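Local coordinates for protein putative angiotensinogen (Lampetra fluviatilis, PDB 5INW) that is a serpin-family angiotensinogen that binds heparin, which promotes its inhibition of thrombin through a template mechanism, at the interface of chains A and B. Sequence-based numbering; all coordinates share one arbitrary frame. Chains: chain A, Putative angiotensinogen; chain B, C-terminal peptide of Putative angiotensinogen.

The interface of chains A and B. Residues chain A 287, 296, 298, 345-348; chain B 4-8.
In this serpin, cleaved in its reactive loop, the start of the C-terminal peptide, strand s1C (B:5-7), pairs in parallel with s2C (A:345-350), and side chains sort themselves onto the pair's two faces. B:Val6 supplies the inward face. B:Val6 CG1, anti to the backbone N (chi1 -167°), reaches obliquely towards the CG1 methyl of A:Val298 and the CG2 methyl of A:Thr296, each 4.1 Å away. The other branch, B:Val6 CG2, sits beside the backbone N and meets CG1 of A:Val345 at 3.5 Å. A:Leu347 lies alongside B:Val6, pointing the same way, with CD1 3.8 Å from the valine CB. The valine side chain, methyls and CB together, is flanked by methyl groups from strands A:295-301 and A:345-350. A:Tyr287, its CG tucked between the backbone N and C (chi1 65°), brings its phenol OH to 3.9 Å from CB of B:Pro4, the two rings crossing obliquely. On the opposite face A:Gln346 folds at chi2 (-72°), its CB and CG packing against the B:Pro4 carbonyl oxygen, while A:Ser348 OG approaches the B:Thr7 CG2 methyl at 3.5 Å. Backbone bonds set this register: A:Gln346 N donates to B:Pro4 O, and A:Gln346 O accepts from B:Val6 N at 2.8 Å, nearly straight. A:Ser348 N gives likewise to B:Val6 O, almost along the C=O axis but more bent at the hydrogen, and A:Ser348 O receives B:Val8 N at 2.9 Å in the carbonyl plane.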
# COMPACT_ATOMS: atom_id res chain seq x y z
N TYR A 287 19.08 -8.22 -12.86
CA TYR A 287 18.80 -9.32 -11.94
C TYR A 287 20.06 -9.59 -11.13
O TYR A 287 21.12 -9.07 -11.45
CB TYR A 287 18.38 -10.57 -12.70
CG TYR A 287 19.47 -11.16 -13.57
CD1 TYR A 287 19.93 -10.45 -14.68
CD2 TYR A 287 20.06 -12.41 -13.29
CE1 TYR A 287 20.95 -10.95 -15.47
CE2 TYR A 287 21.07 -12.92 -14.08
CZ TYR A 287 21.51 -12.19 -15.17
OH TYR A 287 22.51 -12.67 -16.00
N THR A 296 16.36 -15.39 -6.03
CA THR A 296 16.59 -14.59 -7.23
C THR A 296 15.86 -13.24 -7.09
O THR A 296 14.68 -13.21 -6.73
CB THR A 296 16.04 -15.32 -8.51
OG1 THR A 296 16.45 -16.70 -8.53
CG2 THR A 296 16.52 -14.64 -9.77
N VAL A 298 14.89 -9.58 -9.26
CA VAL A 298 14.78 -8.99 -10.59
C VAL A 298 13.99 -7.71 -10.57
O VAL A 298 12.99 -7.61 -9.88
CB VAL A 298 14.17 -10.00 -11.60
CG1 VAL A 298 12.77 -10.44 -11.21
CG2 VAL A 298 14.12 -9.44 -13.01
N VAL A 345 17.74 -11.32 -20.81
CA VAL A 345 17.34 -12.32 -19.82
C VAL A 345 16.09 -13.06 -20.29
O VAL A 345 15.24 -12.47 -20.99
CB VAL A 345 17.04 -11.64 -18.48
CG1 VAL A 345 16.67 -12.68 -17.43
CG2 VAL A 345 18.24 -10.83 -18.03
N GLN A 346 15.96 -14.32 -19.88
CA GLN A 346 14.78 -15.13 -20.16
C GLN A 346 13.82 -15.08 -18.99
O GLN A 346 14.06 -15.70 -17.97
CB GLN A 346 15.20 -16.57 -20.39
CG GLN A 346 16.07 -16.78 -21.62
CD GLN A 346 15.28 -16.64 -22.90
OE1 GLN A 346 14.08 -16.29 -22.87
NE2 GLN A 346 15.93 -16.89 -24.04
N LEU A 347 12.73 -14.34 -19.14
CA LEU A 347 11.81 -14.14 -18.02
C LEU A 347 10.53 -14.89 -18.23
O LEU A 347 10.01 -14.90 -19.34
CB LEU A 347 11.50 -12.66 -17.82
CG LEU A 347 10.53 -12.32 -16.67
CD1 LEU A 347 11.09 -12.66 -15.31
CD2 LEU A 347 10.15 -10.85 -16.72
N SER A 348 10.05 -15.50 -17.16
CA SER A 348 8.75 -16.19 -17.11
C SER A 348 7.98 -15.63 -15.88
O SER A 348 8.50 -15.69 -14.76
CB SER A 348 8.94 -17.71 -16.98
OG SER A 348 10.13 -18.16 -17.65
N PRO B 4 20.89 -17.42 -19.00
CA PRO B 4 20.53 -16.37 -18.07
C PRO B 4 19.00 -16.25 -17.96
O PRO B 4 18.33 -15.70 -18.84
CB PRO B 4 21.15 -15.12 -18.70
CG PRO B 4 21.10 -15.39 -20.16
CD PRO B 4 21.17 -16.90 -20.35
N THR B 5 18.47 -16.77 -16.84
CA THR B 5 17.07 -17.19 -16.74
C THR B 5 16.42 -16.85 -15.39
O THR B 5 16.95 -17.16 -14.31
CB THR B 5 16.97 -18.72 -16.97
OG1 THR B 5 17.38 -19.01 -18.31
CG2 THR B 5 15.54 -19.27 -16.76
N VAL B 6 15.23 -16.23 -15.47
CA VAL B 6 14.42 -15.91 -14.29
C VAL B 6 13.04 -16.51 -14.49
O VAL B 6 12.31 -16.09 -15.41
CB VAL B 6 14.30 -14.39 -14.08
CG1 VAL B 6 13.73 -14.09 -12.69
CG2 VAL B 6 15.65 -13.71 -14.27
N THR B 7 12.69 -17.50 -13.66
CA THR B 7 11.37 -18.11 -13.74
C THR B 7 10.65 -17.91 -12.41
O THR B 7 11.04 -18.40 -11.38
CB THR B 7 11.40 -19.59 -14.14
OG1 THR B 7 11.95 -20.34 -13.05
CG2 THR B 7 12.26 -19.80 -15.41
N VAL B 8 9.59 -17.14 -12.46
CA VAL B 8 8.79 -16.88 -11.31
C VAL B 8 7.73 -17.97 -11.38
O VAL B 8 6.65 -17.75 -11.94
CB VAL B 8 8.21 -15.44 -11.37
CG1 VAL B 8 7.47 -15.08 -10.07
CG2 VAL B 8 9.34 -14.44 -11.66